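Local coordinates for replicative DNA helicase DnaB, 1st part (Mycobacterium tuberculosis, PDB 2R5U), which probably unwinds duplex DNA ahead of the replisome as a hexameric, ATP-driven 5'-3' helicase, represented here by its N-terminal domain, at residues Q29-E34 with P63-V68; S36-M41 with D70-L75; E53-G58 with I125-A130. One frame throughout, in Å; residues are numbered along the deposited sequence.

Interaction 1 (Q29-E34 with P63-V68); sequences QDLAAE and PAHQNV
E34 OE1 takes a hydrogen bond from H65 ND1 at 2.7 Å, with an N-H...O angle of 160°, and receives a weak second one from the backbone N of R62. The imidazole donates within its own plane to the anti lone pair of OE1, and the carboxylate stands steeply against the ring, the two planes 73° apart. On E34 the CG sits anti to the carbonyl carbon (chi1 -68°) and the chain runs straight from there, which carries the carboxylate out from helix 31-43 to H65 on helix 63-77. Y61 N holds the other oxygen, OE2, so backbone N-H groups just before helix 63-77 reach both oxygens, the one to OE1 weakly. L31 closes in as well, its CD1 only 3.3 Å from H65 CE1, while E34 CB lies 3.4 Å from H65 ND1. At the start of helix 31-43, D30 is the N-cap, D30 OD1 accepting from A33 N at 2.9 Å. H65 NE2 has a weak hydrogen bond to Y105 OH. A His-carboxylate pair of this kind, buried and tied to backbone N-H groups, joins two helices of the DnaB N-terminal domain through polar chemistry; the nearby carboxylate would probably raise the pKa of the imidazole.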
loop_
_atom_site.group_PDB
_atom_site.type_symbol
_atom_site.label_atom_id
_atom_site.label_comp_id
_atom_site.label_asym_id
_atom_site.label_seq_id
_atom_site.Cartn_x
_atom_site.Cartn_y
_atom_site.Cartn_z
ATOM N N GLN B 29 13.909 22.656 24.812
ATOM C CA GLN B 29 12.854 22.034 25.632
ATOM C C GLN B 29 12.955 22.461 27.093
ATOM O O GLN B 29 14.005 22.910 27.545
ATOM C CB GLN B 29 12.933 20.497 25.527
ATOM C CG GLN B 29 14.218 19.900 26.142
ATOM C CD GLN B 29 14.375 18.417 25.898
ATOM O OE1 GLN B 29 14.042 17.601 26.755
ATOM N NE2 GLN B 29 14.886 18.056 24.729
ATOM N N ASP B 30 11.864 22.318 27.841
ATOM C CA ASP B 30 11.920 22.440 29.300
ATOM C C ASP B 30 10.916 21.448 29.880
ATOM O O ASP B 30 9.724 21.756 29.974
ATOM C CB ASP B 30 11.642 23.875 29.776
ATOM C CG ASP B 30 11.996 24.096 31.255
ATOM O OD1 ASP B 30 11.817 23.181 32.080
ATOM O OD2 ASP B 30 12.456 25.202 31.610
ATOM N N LEU B 31 11.399 20.248 30.208
ATOM C CA LEU B 31 10.544 19.192 30.740
ATOM C C LEU B 31 9.927 19.562 32.083
ATOM O O LEU B 31 8.774 19.234 32.327
ATOM C CB LEU B 31 11.289 17.852 30.837
ATOM C CG LEU B 31 11.125 16.738 29.786
ATOM C CD1 LEU B 31 9.890 15.947 30.065
ATOM C CD2 LEU B 31 11.087 17.248 28.347
ATOM N N ALA B 32 10.688 20.239 32.941
ATOM C CA ALA B 32 10.191 20.672 34.228
ATOM C C ALA B 32 9.006 21.620 34.028
ATOM O O ALA B 32 7.986 21.482 34.695
ATOM C CB ALA B 32 11.290 21.359 35.027
ATOM N N ALA B 33 9.153 22.588 33.120
ATOM C CA ALA B 33 8.067 23.543 32.856
ATOM C C ALA B 33 6.827 22.854 32.238
ATOM O O ALA B 33 5.685 23.213 32.555
ATOM C CB ALA B 33 8.551 24.703 32.021
ATOM N N GLU B 34 7.047 21.841 31.399
ATOM C CA GLU B 34 5.921 21.037 30.872
ATOM C C GLU B 34 5.125 20.354 31.992
ATOM O O GLU B 34 3.893 20.305 31.950
ATOM C CB GLU B 34 6.383 19.971 29.871
ATOM C CG GLU B 34 6.917 20.563 28.541
ATOM C CD GLU B 34 7.262 19.553 27.455
ATOM O OE1 GLU B 34 6.949 18.341 27.558
ATOM O OE2 GLU B 34 7.838 20.013 26.439
ATOM N N PRO B 63 6.020 13.338 24.065
ATOM C CA PRO B 63 4.740 12.771 23.603
ATOM C C PRO B 63 3.706 12.477 24.722
ATOM O O PRO B 63 2.532 12.791 24.555
ATOM C CB PRO B 63 5.169 11.473 22.900
ATOM C CG PRO B 63 6.559 11.744 22.446
ATOM C CD PRO B 63 7.171 12.591 23.509
ATOM N N ALA B 64 4.137 11.900 25.844
ATOM C CA ALA B 64 3.237 11.679 26.981
ATOM C C ALA B 64 2.566 12.981 27.454
ATOM O O ALA B 64 1.385 12.979 27.780
ATOM C CB ALA B 64 3.976 11.009 28.146
ATOM N N HIS B 65 3.331 14.073 27.474
ATOM C CA HIS B 65 2.832 15.372 27.873
ATOM C C HIS B 65 1.818 15.932 26.878
ATOM O O HIS B 65 0.812 16.476 27.295
ATOM C CB HIS B 65 3.961 16.371 28.122
ATOM C CG HIS B 65 4.867 15.987 29.246
ATOM N ND1 HIS B 65 6.048 16.639 29.502
ATOM C CD2 HIS B 65 4.756 15.020 30.190
ATOM C CE1 HIS B 65 6.626 16.105 30.563
ATOM N NE2 HIS B 65 5.863 15.117 30.997
ATOM N N GLN B 66 2.075 15.786 25.570
ATOM C CA GLN B 66 1.087 16.200 24.561
ATOM C C GLN B 66 -0.219 15.438 24.730
ATOM O O GLN B 66 -1.289 16.013 24.579
ATOM C CB GLN B 66 1.586 16.022 23.108
ATOM C CG GLN B 66 0.710 16.769 22.082
ATOM C CD GLN B 66 0.811 18.276 22.222
ATOM O OE1 GLN B 66 -0.190 18.964 22.487
ATOM N NE2 GLN B 66 2.025 18.802 22.093
ATOM N N ASN B 67 -0.123 14.145 25.011
ATOM C CA ASN B 67 -1.297 13.287 25.187
ATOM C C ASN B 67 -2.139 13.803 26.359
ATOM O O ASN B 67 -3.371 13.906 26.258
ATOM C CB ASN B 67 -0.900 11.837 25.489
ATOM C CG ASN B 67 -0.299 11.084 24.271
ATOM O OD1 ASN B 67 -0.520 11.437 23.109
ATOM N ND2 ASN B 67 0.428 10.012 24.561
ATOM N N VAL B 68 -1.469 14.111 27.472
ATOM C CA VAL B 68 -2.169 14.594 28.663
ATOM C C VAL B 68 -2.854 15.919 28.342
ATOM O O VAL B 68 -4.051 16.082 28.611
ATOM C CB VAL B 68 -1.239 14.743 29.873
ATOM C CG1 VAL B 68 -2.004 15.381 31.076
ATOM C CG2 VAL B 68 -0.683 13.377 30.250
#

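Interaction 2 (S36-M41 with D70-L75)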
loop_
_atom_site.group_PDB
_atom_site.type_symbol
_atom_site.label_atom_id
_atom_site.label_comp_id
_atom_site.label_asym_id
_atom_site.label_seq_id
_atom_site.Cartn_x
_atom_site.Cartn_y
_atom_site.Cartn_z
ATOM N N SER B 36 4.960 21.208 35.233
ATOM C CA SER B 36 4.288 22.258 36.006
ATOM C C SER B 36 3.012 22.796 35.330
ATOM O O SER B 36 1.994 23.041 36.000
ATOM C CB SER B 36 5.254 23.415 36.279
ATOM O OG SER B 36 6.337 23.005 37.117
ATOM N N VAL B 37 3.079 22.987 34.005
ATOM C CA VAL B 37 1.894 23.358 33.211
ATOM C C VAL B 37 0.770 22.339 33.352
ATOM O O VAL B 37 -0.393 22.708 33.605
ATOM C CB VAL B 37 2.198 23.546 31.713
ATOM C CG1 VAL B 37 0.891 23.635 30.915
ATOM C CG2 VAL B 37 2.959 24.798 31.497
ATOM N N LEU B 38 1.111 21.064 33.186
ATOM C CA LEU B 38 0.117 20.004 33.239
ATOM C C LEU B 38 -0.465 19.848 34.653
ATOM O O LEU B 38 -1.652 19.632 34.803
ATOM C CB LEU B 38 0.688 18.683 32.720
ATOM C CG LEU B 38 1.034 18.647 31.221
ATOM C CD1 LEU B 38 1.728 17.341 30.882
ATOM C CD2 LEU B 38 -0.214 18.857 30.342
ATOM N N GLY B 39 0.399 19.964 35.662
ATOM C CA GLY B 39 -0.008 19.903 37.072
ATOM C C GLY B 39 -0.997 21.000 37.390
ATOM O O GLY B 39 -2.017 20.740 38.001
ATOM N N GLY B 40 -0.697 22.220 36.937
ATOM C CA GLY B 40 -1.558 23.389 37.132
ATOM C C GLY B 40 -2.943 23.252 36.521
ATOM O O GLY B 40 -3.942 23.534 37.165
ATOM N N MET B 41 -2.979 22.829 35.257
ATOM C CA MET B 41 -4.204 22.533 34.524
ATOM C C MET B 41 -5.097 21.510 35.215
ATOM O O MET B 41 -6.306 21.669 35.192
ATOM C CB MET B 41 -3.875 22.048 33.106
ATOM C CG MET B 41 -3.166 23.121 32.220
ATOM S SD MET B 41 -2.735 22.460 30.556
ATOM C CE MET B 41 -4.349 22.487 29.748
ATOM N N ASP B 70 -3.753 17.185 25.433
ATOM C CA ASP B 70 -4.853 16.990 24.464
ATOM C C ASP B 70 -6.110 16.439 25.152
ATOM O O ASP B 70 -7.225 16.866 24.838
ATOM C CB ASP B 70 -4.439 16.046 23.315
ATOM C CG ASP B 70 -3.288 16.590 22.462
ATOM O OD1 ASP B 70 -2.890 17.780 22.603
ATOM O OD2 ASP B 70 -2.750 15.793 21.643
ATOM N N ALA B 71 -5.920 15.513 26.098
ATOM C CA ALA B 71 -7.033 14.972 26.880
ATOM C C ALA B 71 -7.724 16.065 27.737
ATOM O O ALA B 71 -8.959 16.150 27.764
ATOM C CB ALA B 71 -6.567 13.808 27.752
ATOM N N ILE B 72 -6.936 16.908 28.400
ATOM C CA ILE B 72 -7.491 18.046 29.166
ATOM C C ILE B 72 -8.283 19.003 28.243
ATOM O O ILE B 72 -9.413 19.400 28.549
ATOM C CB ILE B 72 -6.394 18.820 29.925
ATOM C CG1 ILE B 72 -5.628 17.896 30.905
ATOM C CG2 ILE B 72 -6.991 20.005 30.672
ATOM C CD1 ILE B 72 -4.349 18.574 31.501
ATOM N N LEU B 73 -7.691 19.372 27.114
ATOM C CA LEU B 73 -8.366 20.257 26.176
ATOM C C LEU B 73 -9.650 19.624 25.641
ATOM O O LEU B 73 -10.641 20.324 25.442
ATOM C CB LEU B 73 -7.450 20.642 25.017
ATOM C CG LEU B 73 -6.277 21.590 25.259
ATOM C CD1 LEU B 73 -6.099 22.377 23.970
ATOM C CD2 LEU B 73 -6.436 22.539 26.454
ATOM N N ASP B 74 -9.625 18.310 25.393
ATOM C CA ASP B 74 -10.839 17.579 24.967
ATOM C C ASP B 74 -11.995 17.768 25.943
ATOM O O ASP B 74 -13.125 18.077 25.538
ATOM C CB ASP B 74 -10.569 16.084 24.824
ATOM C CG ASP B 74 -10.700 15.607 23.407
ATOM O OD1 ASP B 74 -9.718 15.752 22.636
ATOM O OD2 ASP B 74 -11.799 15.084 23.065
ATOM N N LEU B 75 -11.700 17.564 27.224
ATOM C CA LEU B 75 -12.665 17.716 28.306
ATOM C C LEU B 75 -13.150 19.159 28.448
ATOM O O LEU B 75 -14.345 19.416 28.519
ATOM C CB LEU B 75 -12.057 17.215 29.616
ATOM C CG LEU B 75 -11.924 15.683 29.719
ATOM C CD1 LEU B 75 -11.064 15.297 30.909
ATOM C CD2 LEU B 75 -13.296 15.042 29.828
#
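M41 and I72 make the close part of this contact, a worked example of two helices joined by side chains rather than by backbones. The CE methyl of M41 reaches to 3.7 Å from I72 CG2 and to 3.9 Å from L73 CD2, meeting a branch of each of two successive residues. It gets there because the thioether bends at its last torsion (chi3 77°) after an otherwise extended chain. Nearer the backbone, M41 CB lies 3.9 Å from I72 CD1, so the isoleucine is touched at its branch methyl and at its tip by the two ends of a single methionine. The seam slackens towards L38, whose CD2 stays 4.3 Å from I72 CD1; that leucine also packs on H65, V68 and Y69 farther back on helix 63-77. With the segment axes 11.3 Å apart at 28°, the helices run nearly alongside, too far apart for backbone contact. Helix 45-52 packs on the same group through I48, V51 and L52. The outer flank of 70-75 is polar by contrast: D70 and D74 are partly exposed, and D74 OD1 forms a salt bridge with R94. The chemistry across the seam is thus wholly apolar, mostly methyl against methyl, so at this level the join between the helices probably rests on shape and exclusion of water, with charge kept to the outside.

Interaction 3 (E53-G58 with I125-A130); sequences ERLRPG and IVAEKA
L55 and A127 bring a loop against a helix within the all-helical N-terminal domain of DnaB. The loop follows helix 45-52 and leads to helix 63-77; the helix is 119-147, the longest of the chain, and the contact falls on its first half. This is loop-on-helix packing, in which one leucine does most of the bridging. Its CB leaves the loop backbone without reaching the helix, and CG, placed anti to the carbonyl carbon (chi1 -61°), starts the turn towards it. Beyond CG the two branches part. CD1 keeps to the V126 side, 4.3 Å from V126 CG1. CD2 goes farther in and settles where two residues of the helix meet: V126 CG1 is 4.1 Å away, A127 CB 3.8 Å, and A127 N 3.7 Å, the last being contact of a methyl with the backbone and not a polar bond. F60, farther along the loop, also packs on L55. V126 CG1 faces L55, while its CG2 branch packs on E34 and V37 of helix 31-43, so the valine bridges the leucine and that helix. R54 sets out towards the helix at its CB, but its guanidinium turns off to give a hydrogen bond from NH1 to D50 O on helix 45-52. After L55 the loop is fastened by polar bonds: R56 N binds D59 OD2, and P57 O accepts from R134 NH2, farther along helix 119-147. G58 then takes a positive phi, 93°, as the chain turns back toward helix 119-147. Apolar and carbonyl contacts meet at A127, a small residue whose CB has L55 CD2 on it and, at 3.8 Å, the backbone oxygen R54 O.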
loop_
_atom_site.group_PDB
_atom_site.type_symbol
_atom_site.label_atom_id
_atom_site.label_comp_id
_atom_site.label_asym_id
_atom_site.label_seq_id
_atom_site.Cartn_x
_atom_site.Cartn_y
_atom_site.Cartn_z
ATOM N N GLU B 53 -4.172 30.462 26.196
ATOM C CA GLU B 53 -3.717 31.738 25.626
ATOM C C GLU B 53 -2.349 31.632 24.964
ATOM O O GLU B 53 -2.042 32.375 24.022
ATOM C CB GLU B 53 -3.588 32.790 26.718
ATOM C CG GLU B 53 -4.744 32.815 27.675
ATOM C CD GLU B 53 -5.690 33.918 27.384
ATOM O OE1 GLU B 53 -5.858 34.777 28.285
ATOM O OE2 GLU B 53 -6.248 33.946 26.261
ATOM N N ARG B 54 -1.527 30.725 25.466
ATOM C CA ARG B 54 -0.125 30.694 25.081
ATOM C C ARG B 54 0.275 29.503 24.219
ATOM O O ARG B 54 1.153 29.627 23.373
ATOM C CB ARG B 54 0.750 30.729 26.324
ATOM C CG ARG B 54 0.798 32.057 27.021
ATOM C CD ARG B 54 0.967 31.802 28.482
ATOM N NE ARG B 54 1.030 33.007 29.312
ATOM C CZ ARG B 54 0.004 33.495 30.010
ATOM N NH1 ARG B 54 -1.192 32.921 29.954
ATOM N NH2 ARG B 54 0.172 34.574 30.764
ATOM N N LEU B 55 -0.353 28.356 24.447
ATOM C CA LEU B 55 0.051 27.125 23.792
ATOM C C LEU B 55 -0.827 26.730 22.616
ATOM O O LEU B 55 -2.019 27.038 22.571
ATOM C CB LEU B 55 0.129 25.960 24.797
ATOM C CG LEU B 55 1.133 26.119 25.941
ATOM C CD1 LEU B 55 1.285 24.837 26.704
ATOM C CD2 LEU B 55 2.481 26.601 25.420
ATOM N N ARG B 56 -0.206 26.025 21.674
ATOM C CA ARG B 56 -0.867 25.477 20.494
ATOM C C ARG B 56 -0.632 23.966 20.513
ATOM O O ARG B 56 0.306 23.521 21.177
ATOM C CB ARG B 56 -0.248 26.082 19.224
ATOM C CG ARG B 56 0.113 27.584 19.282
ATOM C CD ARG B 56 -1.073 28.513 18.956
ATOM N NE ARG B 56 -2.083 28.564 20.014
ATOM C CZ ARG B 56 -2.290 29.596 20.841
ATOM N NH1 ARG B 56 -1.581 30.716 20.748
ATOM N NH2 ARG B 56 -3.230 29.501 21.769
ATOM N N PRO B 57 -1.481 23.167 19.816
ATOM C CA PRO B 57 -1.160 21.738 19.612
ATOM C C PRO B 57 0.267 21.511 19.109
ATOM O O PRO B 57 0.750 22.250 18.252
ATOM C CB PRO B 57 -2.175 21.270 18.550
ATOM C CG PRO B 57 -2.926 22.517 18.102
ATOM C CD PRO B 57 -2.782 23.517 19.218
ATOM N N GLY B 58 0.946 20.517 19.675
ATOM C CA GLY B 58 2.307 20.184 19.254
ATOM C C GLY B 58 3.412 20.849 20.048
ATOM O O GLY B 58 4.579 20.508 19.865
ATOM N N ILE B 125 7.173 29.592 29.046
ATOM C CA ILE B 125 8.439 28.884 28.876
ATOM C C ILE B 125 8.275 27.811 27.809
ATOM O O ILE B 125 9.068 27.737 26.871
ATOM C CB ILE B 125 8.944 28.224 30.195
ATOM C CG1 ILE B 125 9.340 29.274 31.254
ATOM C CG2 ILE B 125 10.097 27.260 29.900
ATOM C CD1 ILE B 125 10.567 30.110 30.891
ATOM N N VAL B 126 7.232 26.996 27.951
ATOM C CA VAL B 126 6.958 25.908 27.016
ATOM C C VAL B 126 6.763 26.452 25.591
ATOM O O VAL B 126 7.238 25.857 24.641
ATOM C CB VAL B 126 5.760 25.015 27.464
ATOM C CG1 VAL B 126 5.458 23.954 26.425
ATOM C CG2 VAL B 126 6.058 24.326 28.814
ATOM N N ALA B 127 6.059 27.573 25.474
ATOM C CA ALA B 127 5.808 28.244 24.189
ATOM C C ALA B 127 7.091 28.777 23.528
ATOM O O ALA B 127 7.277 28.628 22.322
ATOM C CB ALA B 127 4.807 29.367 24.384
ATOM N N GLU B 128 7.956 29.405 24.321
ATOM C CA GLU B 128 9.249 29.873 23.858
ATOM C C GLU B 128 10.105 28.733 23.319
ATOM O O GLU B 128 10.664 28.839 22.223
ATOM C CB GLU B 128 9.995 30.607 24.965
ATOM C CG GLU B 128 10.298 32.044 24.625
ATOM C CD GLU B 128 11.247 32.699 25.601
ATOM O OE1 GLU B 128 12.171 32.009 26.100
ATOM O OE2 GLU B 128 11.066 33.911 25.867
ATOM N N LYS B 129 10.177 27.636 24.075
ATOM C CA LYS B 129 10.930 26.458 23.667
ATOM C C LYS B 129 10.331 25.807 22.422
ATOM O O LYS B 129 11.073 25.311 21.543
ATOM C CB LYS B 129 11.039 25.463 24.835
ATOM C CG LYS B 129 11.745 26.043 26.066
ATOM C CD LYS B 129 13.233 26.297 25.856
ATOM C CE LYS B 129 13.863 26.907 27.103
ATOM N NZ LYS B 129 15.339 27.107 26.932
ATOM N N ALA B 130 9.000 25.823 22.324
ATOM C CA ALA B 130 8.328 25.319 21.144
ATOM C C ALA B 130 8.683 26.190 19.926
ATOM O O ALA B 130 9.018 25.648 18.881
ATOM C CB ALA B 130 6.835 25.252 21.340
#

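The three contacts cross along the chain: 29-34, 36-41 and 53-58 come first, followed in the same order by their partners 63-68, 70-75 and 125-130. Interactions 1 and 2 are two stations on one pair of helices, 31-43 and 63-77, their centres about 10 Å apart, with L38 reaching H65 and V68 between them. Interaction 3 lies about 10 Å from the first centre and 13 Å from the second, and meets them through V126, which packs on E34 and V37, and through I125 on D30 and A33. Helix 31-43 therefore sits between helix 63-77 and helix 119-147, a compact core inside each subunit; no neighbouring chain of the hexamer touches any of the six segments.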